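Hypothetical Thioesterase Protein SP_1851 (Streptococcus pneumoniae serotype 4, PDB 4XY5) is probably a PaaI-type thioesterase of the hotdog fold, expected to hydrolyse the thioester bond of acyl-CoA-like substrates. Local coordinates at residues V28-V34 with D85-K91; G47-F51 with S74-Y78; L53-S58 with M104-I108. The protein carries 1 engineered substitution. All coordinates share one frame; numbering follows the deposited sequence.

All three contacts build one hotdog domain. Contact 1 joins two neighbouring strands of the antiparallel sheet and is only partly buried. It rests on backbone hydrogen bonds, with a largely apolar row on one face and a more polar row on the other. Contacts 2 and 3 share helix 47-64 and lay it against the sheet, and both are buried. Contact 2 lies at the start of the helix, beside the second subunit, and mixes apolar packing with one tyrosine-to-carbonyl hydrogen bond. Contact 3 lies nearest the centre of the chain and is almost wholly apolar. I90 of contact 1 packs on V106 and I57 of contact 3, so the sheet and helix layers meet there.

Contact 1 of 3, residues V28-V34 with D85-K91; sequences VVVTTKV and DDVLTIK
The D85 backbone N-H bonds to V34 O (N to O 3.0 Å) where D85 precedes strand 87-97 and V34 follows strand 27-33. These neighbouring strands pair antiparallel in the hotdog sheet. The D85 donor stands above the carbonyl plane. The D85 carboxylate lies alongside K33, but K33 NZ and D85 OD2 are 4.3 Å apart, too far for a salt bridge. D86 O takes the V34 N-H in a nearly straight bond. The D86 carboxylate turns to K83 and Q111. V87 faces K33 in a non-hydrogen-bonded pair. L88 forms a hydrogen-bonded pair with T32, and L88 N reaches T32 O at 2.8 Å. The return bond, T32 N to L88 O, is more bent, at 143°. L88 CD1 meets the V34 CG2 branch at 3.6 Å. T89 sits opposite T31. T89 CG2, anti to the backbone N, reaches diagonally to V29 CG1 at 3.7 Å. I90 pairs with V30 through two backbone bonds. I90 CD1 reaches over V30 O at 3.6 Å and touches T32 CG2 at 4.0 Å. K91 lies beside V29, CG against CG2, and its chain then leads away. V30, T32, L88 and I90 point to the face covered by helix 47-64. The other face carries V29, T31, K33, V87, T89 and K91. The pairing rests on main-chain bonds, while the side chains separate a buried, largely apolar face from a more polar, partly exposed one.

Contact 2 of 3, residues G47-F51 with S74-Y78; sequences GGYLF and SSINY
The first turn of the central hotdog helix meets strand 68-78 here, an outermost strand of this chain's sheet. Y78 reaches from the strand to G47, and its OH donates a hydrogen bond to G47 O, with Y78 OH and G47 O 2.6 Å apart. The hydroxyl stands above the carbonyl plane, 47° out of it. F51 N approaches the same oxygen from the opposite face, in the first-turn helix bond. Two donors therefore grip G47 O. The Y78 ring comes close to the helix backbone, with Y78 CE1 3.7 Å from G47 CA. L50 packs at the edge of the same ring, L50 CD1 lying 3.8 Å from Y78 CD1. I76 CG1 lies over one face of the Y78 ring, offset toward the rim. F51 points its ring along the strand. Its CG is anti to the backbone N (chi1 180°), and this carries the ring past I76 to S74. F51 CD1 meets I76 CG2 at 3.9 Å, with the methyl at the ring edge. F51 CE1 lies 3.3 Å from S74 OG, an oblique approach. That hydroxyl is hydrogen-bonded to T120 O on the next strand. The other end of I76, CD1, rests against F51 CA at 3.9 Å. The second subunit adjoins the contact. F51 of that subunit stacks on F51 and packs on Y78, and residues 74-77 pair antiparallel with a strand of that subunit, extending the sheet. Within the chain, L50 and I76 also touch strand 115-127, and L50 reaches L88 of strand 87-97. F51 and residues 74-77 bring this helix start to the subunit interface.

Contact 3 of 3, residues L53-S58 with M104-I108; sequences LCAQIS and MDVDI. Engineered in segment 53-58: A55 (natural residue Asp).
L53 places its CB 3.9 Å from I108 CD1, and the two side chains cross at about a right angle. C54 follows and also points to the strand. Its SG is anti to the carbonyl carbon (chi1 -66°) and touches two side chains. C54 SG is 3.7 Å from I108 CD1 and 3.8 Å from V106 CG1. V106 CG1 is also 3.8 Å from C54 CA, so the valine packs close against the helix backbone. This is the hotdog core, where the long helix lies across the concave face of the antiparallel sheet. The axes of the short helix and strand segments pass 8.6 Å apart at 136°. A55 is an engineered residue, Asp in the natural protein. It points away from the strand and packs on H46 of the second subunit, and Q56 OE1 accepts a hydrogen bond from that same H46. I57 turns back to the sheet, and its CG2 meets V106 CG1 at 4.0 Å. Its far end leads away to strand 27-33, on V28 and V30. S58 ends the segment with OG 3.1 Å from M104 CG. This buried hydroxyl has no hydrogen-bond partner in the model, and the S58 side chain also touches F121 and M123 of strand 115-127.

Contact 1 of 3, residues V28-V34 with D85-K91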
loop_
_atom_site.group_PDB
_atom_site.type_symbol
_atom_site.label_atom_id
_atom_site.label_comp_id
_atom_site.label_asym_id
_atom_site.label_seq_id
_atom_site.Cartn_x
_atom_site.Cartn_y
_atom_site.Cartn_z
ATOM N N VAL A 28 13.293 -17.360 -1.501
ATOM C CA VAL A 28 13.463 -17.524 -2.931
ATOM C C VAL A 28 14.416 -16.459 -3.445
ATOM O O VAL A 28 14.346 -15.312 -3.022
ATOM C CB VAL A 28 12.103 -17.416 -3.663
ATOM C CG1 VAL A 28 12.305 -17.303 -5.173
ATOM C CG2 VAL A 28 11.212 -18.602 -3.306
ATOM N N VAL A 29 15.332 -16.849 -4.323
ATOM C CA VAL A 29 16.188 -15.901 -5.032
ATOM C C VAL A 29 16.187 -16.246 -6.526
ATOM O O VAL A 29 16.521 -17.371 -6.908
ATOM C CB VAL A 29 17.641 -15.927 -4.511
ATOM C CG1 VAL A 29 18.523 -15.006 -5.344
ATOM C CG2 VAL A 29 17.693 -15.543 -3.037
ATOM N N VAL A 30 15.816 -15.272 -7.359
ATOM C CA VAL A 30 15.764 -15.453 -8.815
ATOM C C VAL A 30 16.489 -14.290 -9.469
ATOM O O VAL A 30 16.334 -13.152 -9.032
ATOM C CB VAL A 30 14.308 -15.522 -9.333
ATOM C CG1 VAL A 30 14.267 -15.577 -10.866
ATOM C CG2 VAL A 30 13.571 -16.710 -8.721
ATOM N N THR A 31 17.277 -14.564 -10.511
ATOM C CA THR A 31 17.933 -13.490 -11.244
ATOM C C THR A 31 17.360 -13.380 -12.663
ATOM O O THR A 31 16.808 -14.342 -13.200
ATOM C CB THR A 31 19.459 -13.681 -11.309
ATOM O OG1 THR A 31 19.767 -14.872 -12.040
ATOM C CG2 THR A 31 20.043 -13.766 -9.900
ATOM N N THR A 32 17.457 -12.191 -13.245
ATOM C CA THR A 32 16.927 -11.967 -14.584
ATOM C C THR A 32 17.626 -10.767 -15.199
ATOM O O THR A 32 18.056 -9.858 -14.488
ATOM C CB THR A 32 15.389 -11.743 -14.576
ATOM O OG1 THR A 32 14.900 -11.731 -15.922
ATOM C CG2 THR A 32 15.006 -10.427 -13.894
ATOM N N LYS A 33 17.756 -10.771 -16.523
ATOM C CA LYS A 33 18.410 -9.668 -17.208
ATOM C C LYS A 33 17.384 -8.772 -17.871
ATOM O O LYS A 33 16.517 -9.263 -18.590
ATOM C CB LYS A 33 19.394 -10.172 -18.270
ATOM C CG LYS A 33 20.288 -9.050 -18.796
ATOM C CD LYS A 33 21.271 -9.548 -19.838
ATOM C CE LYS A 33 20.553 -10.018 -21.076
ATOM N NZ LYS A 33 21.516 -10.405 -22.140
ATOM N N VAL A 34 17.503 -7.466 -17.631
ATOM C CA VAL A 34 16.598 -6.478 -18.214
ATOM C C VAL A 34 16.830 -6.411 -19.727
ATOM O O VAL A 34 17.965 -6.275 -20.187
ATOM C CB VAL A 34 16.798 -5.090 -17.580
ATOM C CG1 VAL A 34 15.807 -4.084 -18.139
ATOM C CG2 VAL A 34 16.655 -5.174 -16.060
ATOM N N ASP A 85 20.117 -4.280 -19.716
ATOM C CA ASP A 85 21.263 -5.150 -19.430
ATOM C C ASP A 85 21.615 -5.262 -17.939
ATOM O O ASP A 85 22.528 -6.011 -17.587
ATOM C CB ASP A 85 22.508 -4.710 -20.227
ATOM C CG ASP A 85 22.406 -5.042 -21.724
ATOM O OD1 ASP A 85 22.755 -4.175 -22.553
ATOM O OD2 ASP A 85 21.998 -6.170 -22.076
ATOM N N ASP A 86 20.900 -4.548 -17.064
ATOM C CA ASP A 86 21.035 -4.797 -15.628
ATOM C C ASP A 86 20.734 -6.259 -15.358
ATOM O O ASP A 86 19.867 -6.843 -16.000
ATOM C CB ASP A 86 20.077 -3.934 -14.788
ATOM C CG ASP A 86 20.574 -2.518 -14.570
ATOM O OD1 ASP A 86 21.726 -2.204 -14.946
ATOM O OD2 ASP A 86 19.797 -1.715 -13.997
ATOM N N VAL A 87 21.449 -6.856 -14.411
ATOM C CA VAL A 87 21.032 -8.138 -13.876
ATOM C C VAL A 87 20.352 -7.843 -12.547
ATOM O O VAL A 87 20.950 -7.227 -11.663
ATOM C CB VAL A 87 22.208 -9.103 -13.687
ATOM C CG1 VAL A 87 21.741 -10.391 -12.993
ATOM C CG2 VAL A 87 22.835 -9.403 -15.033
ATOM N N LEU A 88 19.085 -8.233 -12.446
ATOM C CA LEU A 88 18.295 -7.978 -11.249
ATOM C C LEU A 88 18.200 -9.230 -10.407
ATOM O O LEU A 88 17.851 -10.301 -10.905
ATOM C CB LEU A 88 16.891 -7.495 -11.625
ATOM C CG LEU A 88 16.844 -6.246 -12.492
ATOM C CD1 LEU A 88 15.396 -5.801 -12.733
ATOM C CD2 LEU A 88 17.662 -5.143 -11.854
ATOM N N THR A 89 18.508 -9.091 -9.124
ATOM C CA THR A 89 18.343 -10.183 -8.183
ATOM C C THR A 89 17.091 -9.920 -7.361
ATOM O O THR A 89 17.003 -8.916 -6.682
ATOM C CB THR A 89 19.555 -10.324 -7.261
ATOM O OG1 THR A 89 20.721 -10.553 -8.064
ATOM C CG2 THR A 89 19.364 -11.504 -6.308
ATOM N N ILE A 90 16.149 -10.850 -7.448
ATOM C CA ILE A 90 14.841 -10.746 -6.822
ATOM C C ILE A 90 14.821 -11.708 -5.655
ATOM O O ILE A 90 14.859 -12.921 -5.848
ATOM C CB ILE A 90 13.709 -11.113 -7.807
ATOM C CG1 ILE A 90 13.994 -10.524 -9.186
ATOM C CG2 ILE A 90 12.324 -10.673 -7.252
ATOM C CD1 ILE A 90 13.469 -11.402 -10.333
ATOM N N LYS A 91 14.780 -11.164 -4.447
ATOM C CA LYS A 91 14.796 -11.982 -3.239
ATOM C C LYS A 91 13.479 -11.849 -2.517
ATOM O O LYS A 91 13.111 -10.749 -2.121
ATOM C CB LYS A 91 15.930 -11.550 -2.308
ATOM C CG LYS A 91 17.312 -11.596 -2.947
ATOM C CD LYS A 91 18.393 -11.246 -1.922
ATOM C CE LYS A 91 19.784 -11.565 -2.460
ATOM N NZ LYS A 91 20.817 -11.400 -1.394
#

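Contact 2 of 3, residues G47-F51 with S74-Y78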
loop_
_atom_site.group_PDB
_atom_site.type_symbol
_atom_site.label_atom_id
_atom_site.label_comp_id
_atom_site.label_asym_id
_atom_site.label_seq_id
_atom_site.Cartn_x
_atom_site.Cartn_y
_atom_site.Cartn_z
ATOM N N GLY A 47 7.574 -0.045 -14.427
ATOM C CA GLY A 47 7.130 -0.333 -13.072
ATOM C C GLY A 47 6.305 -1.603 -12.997
ATOM O O GLY A 47 6.310 -2.299 -11.986
ATOM N N GLY A 48 5.579 -1.906 -14.067
ATOM C CA GLY A 48 4.798 -3.131 -14.124
ATOM C C GLY A 48 5.672 -4.364 -14.275
ATOM O O GLY A 48 5.394 -5.420 -13.711
ATOM N N TYR A 49 6.727 -4.235 -15.068
ATOM C CA TYR A 49 7.724 -5.294 -15.189
ATOM C C TYR A 49 8.346 -5.602 -13.838
ATOM O O TYR A 49 8.395 -6.762 -13.416
ATOM C CB TYR A 49 8.804 -4.885 -16.207
ATOM C CG TYR A 49 10.128 -5.624 -16.113
ATOM C CD1 TYR A 49 10.316 -6.850 -16.738
ATOM C CD2 TYR A 49 11.209 -5.057 -15.437
ATOM C CE1 TYR A 49 11.544 -7.514 -16.658
ATOM C CE2 TYR A 49 12.428 -5.705 -15.358
ATOM C CZ TYR A 49 12.591 -6.927 -15.970
ATOM O OH TYR A 49 13.807 -7.572 -15.887
ATOM N N LEU A 50 8.796 -4.564 -13.138
ATOM C CA LEU A 50 9.416 -4.757 -11.830
ATOM C C LEU A 50 8.428 -5.388 -10.853
ATOM O O LEU A 50 8.783 -6.286 -10.113
ATOM C CB LEU A 50 9.927 -3.424 -11.260
ATOM C CG LEU A 50 11.064 -2.760 -12.047
ATOM C CD1 LEU A 50 11.350 -1.380 -11.447
ATOM C CD2 LEU A 50 12.279 -3.644 -11.970
ATOM N N PHE A 51 7.186 -4.917 -10.860
ATOM C CA PHE A 51 6.175 -5.512 -9.985
ATOM C C PHE A 51 5.969 -6.979 -10.319
ATOM O O PHE A 51 5.835 -7.828 -9.428
ATOM C CB PHE A 51 4.846 -4.771 -10.100
ATOM C CG PHE A 51 3.757 -5.338 -9.221
ATOM C CD1 PHE A 51 3.527 -4.821 -7.958
ATOM C CD2 PHE A 51 2.961 -6.392 -9.670
ATOM C CE1 PHE A 51 2.515 -5.336 -7.155
ATOM C CE2 PHE A 51 1.964 -6.915 -8.887
ATOM C CZ PHE A 51 1.731 -6.388 -7.613
ATOM N N SER A 74 -1.067 -5.862 -2.776
ATOM C CA SER A 74 0.367 -5.660 -2.786
ATOM C C SER A 74 0.709 -4.184 -2.785
ATOM O O SER A 74 -0.021 -3.379 -3.358
ATOM C CB SER A 74 1.001 -6.327 -4.003
ATOM O OG SER A 74 2.401 -6.136 -3.955
ATOM N N SER A 75 1.804 -3.844 -2.122
ATOM C CA SER A 75 2.331 -2.477 -2.159
ATOM C C SER A 75 3.788 -2.485 -2.617
ATOM O O SER A 75 4.560 -3.338 -2.207
ATOM C CB SER A 75 2.181 -1.826 -0.786
ATOM O OG SER A 75 0.803 -1.656 -0.522
ATOM N N ILE A 76 4.168 -1.566 -3.503
ATOM C CA ILE A 76 5.541 -1.561 -4.000
ATOM C C ILE A 76 6.085 -0.141 -3.979
ATOM O O ILE A 76 5.345 0.807 -4.235
ATOM C CB ILE A 76 5.634 -2.155 -5.446
ATOM C CG1 ILE A 76 7.069 -2.092 -5.980
ATOM C CG2 ILE A 76 4.669 -1.424 -6.378
ATOM C CD1 ILE A 76 7.289 -3.008 -7.232
ATOM N N ASN A 77 7.358 -0.014 -3.611
ATOM C CA ASN A 77 8.088 1.257 -3.646
ATOM C C ASN A 77 9.210 1.170 -4.650
ATOM O O ASN A 77 10.002 0.225 -4.611
ATOM C CB ASN A 77 8.694 1.594 -2.286
ATOM C CG ASN A 77 7.663 2.057 -1.293
ATOM O OD1 ASN A 77 7.013 1.246 -0.640
ATOM N ND2 ASN A 77 7.500 3.364 -1.182
ATOM N N TYR A 78 9.293 2.163 -5.525
ATOM C CA TYR A 78 10.342 2.219 -6.528
ATOM C C TYR A 78 11.453 3.173 -6.093
ATOM O O TYR A 78 11.205 4.345 -5.807
ATOM C CB TYR A 78 9.751 2.633 -7.868
ATOM C CG TYR A 78 8.681 1.680 -8.372
ATOM C CD1 TYR A 78 9.022 0.528 -9.067
ATOM C CD2 TYR A 78 7.327 1.933 -8.142
ATOM C CE1 TYR A 78 8.051 -0.344 -9.532
ATOM C CE2 TYR A 78 6.335 1.057 -8.616
ATOM C CZ TYR A 78 6.710 -0.076 -9.307
ATOM O OH TYR A 78 5.735 -0.952 -9.789
#

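Contact 3 of 3, residues L53-S58 with M104-I108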
loop_
_atom_site.group_PDB
_atom_site.type_symbol
_atom_site.label_atom_id
_atom_site.label_comp_id
_atom_site.label_asym_id
_atom_site.label_seq_id
_atom_site.Cartn_x
_atom_site.Cartn_y
_atom_site.Cartn_z
ATOM N N LEU A 53 8.015 -9.116 -11.652
ATOM C CA LEU A 53 9.136 -9.884 -11.100
ATOM C C LEU A 53 8.865 -10.202 -9.626
ATOM O O LEU A 53 9.001 -11.348 -9.198
ATOM C CB LEU A 53 10.456 -9.125 -11.244
ATOM C CG LEU A 53 10.963 -8.784 -12.649
ATOM C CD1 LEU A 53 12.310 -8.077 -12.575
ATOM C CD2 LEU A 53 11.085 -10.039 -13.533
ATOM N N CYS A 54 8.437 -9.198 -8.863
ATOM C CA CYS A 54 8.197 -9.397 -7.432
ATOM C C CYS A 54 7.029 -10.349 -7.162
ATOM O O CYS A 54 7.098 -11.198 -6.262
ATOM C CB CYS A 54 7.924 -8.062 -6.730
ATOM S SG CYS A 54 9.340 -6.977 -6.708
ATOM N N ALA A 55 5.951 -10.203 -7.929
ATOM C CA ALA A 55 4.757 -11.020 -7.703
ATOM C C ALA A 55 5.003 -12.486 -8.011
ATOM O O ALA A 55 4.513 -13.376 -7.307
ATOM C CB ALA A 55 3.588 -10.505 -8.532
ATOM N N GLN A 56 5.738 -12.744 -9.084
ATOM C CA GLN A 56 6.088 -14.115 -9.418
ATOM C C GLN A 56 6.932 -14.743 -8.300
ATOM O O GLN A 56 6.668 -15.869 -7.850
ATOM C CB GLN A 56 6.829 -14.147 -10.746
ATOM C CG GLN A 56 7.187 -15.544 -11.233
ATOM C CD GLN A 56 5.974 -16.363 -11.640
ATOM O OE1 GLN A 56 4.832 -15.898 -11.585
ATOM N NE2 GLN A 56 6.219 -17.602 -12.049
ATOM N N ILE A 57 7.908 -13.994 -7.803
ATOM C CA ILE A 57 8.764 -14.517 -6.739
ATOM C C ILE A 57 7.952 -14.695 -5.449
ATOM O O ILE A 57 8.160 -15.651 -4.708
ATOM C CB ILE A 57 10.023 -13.618 -6.521
ATOM C CG1 ILE A 57 11.181 -14.114 -7.399
ATOM C CG2 ILE A 57 10.503 -13.657 -5.066
ATOM C CD1 ILE A 57 10.852 -14.229 -8.897
ATOM N N SER A 58 6.979 -13.821 -5.203
ATOM C CA SER A 58 6.106 -14.006 -4.043
ATOM C C SER A 58 5.331 -15.319 -4.154
ATOM O O SER A 58 5.157 -16.045 -3.168
ATOM C CB SER A 58 5.131 -12.833 -3.893
ATOM O OG SER A 58 4.288 -13.017 -2.755
ATOM N N MET A 104 4.601 -11.650 2.333
ATOM C CA MET A 104 5.909 -11.830 1.698
ATOM C C MET A 104 6.576 -10.485 1.480
ATOM O O MET A 104 5.931 -9.570 0.977
ATOM C CB MET A 104 5.787 -12.530 0.335
ATOM C CG MET A 104 4.714 -13.604 0.218
ATOM S SD MET A 104 4.933 -14.851 1.481
ATOM C CE MET A 104 3.937 -16.198 0.914
ATOM N N ASP A 105 7.849 -10.371 1.836
ATOM C CA ASP A 105 8.653 -9.218 1.427
ATOM C C ASP A 105 9.494 -9.610 0.216
ATOM O O ASP A 105 10.097 -10.686 0.198
ATOM C CB ASP A 105 9.570 -8.732 2.549
ATOM C CG ASP A 105 8.852 -7.843 3.562
ATOM O OD1 ASP A 105 7.681 -7.448 3.335
ATOM O OD2 ASP A 105 9.485 -7.525 4.585
ATOM N N VAL A 106 9.530 -8.752 -0.795
ATOM C CA VAL A 106 10.351 -9.034 -1.980
ATOM C C VAL A 106 11.178 -7.809 -2.308
ATOM O O VAL A 106 10.643 -6.708 -2.375
ATOM C CB VAL A 106 9.495 -9.430 -3.193
ATOM C CG1 VAL A 106 10.395 -9.755 -4.400
ATOM C CG2 VAL A 106 8.599 -10.621 -2.842
ATOM N N ASP A 107 12.482 -8.003 -2.501
ATOM C CA ASP A 107 13.404 -6.883 -2.701
ATOM C C ASP A 107 14.182 -7.129 -3.972
ATOM O O ASP A 107 14.617 -8.243 -4.198
ATOM C CB ASP A 107 14.364 -6.744 -1.513
ATOM C CG ASP A 107 13.634 -6.558 -0.181
ATOM O OD1 ASP A 107 12.726 -5.697 -0.094
ATOM O OD2 ASP A 107 13.953 -7.292 0.776
ATOM N N ILE A 108 14.346 -6.105 -4.804
ATOM C CA ILE A 108 15.160 -6.252 -5.996
ATOM C C ILE A 108 16.390 -5.354 -5.930
ATOM O O ILE A 108 16.287 -4.161 -5.619
ATOM C CB ILE A 108 14.365 -5.941 -7.285
ATOM C CG1 ILE A 108 13.180 -6.908 -7.417
ATOM C CG2 ILE A 108 15.293 -6.038 -8.496
ATOM C CD1 ILE A 108 12.431 -6.803 -8.803
#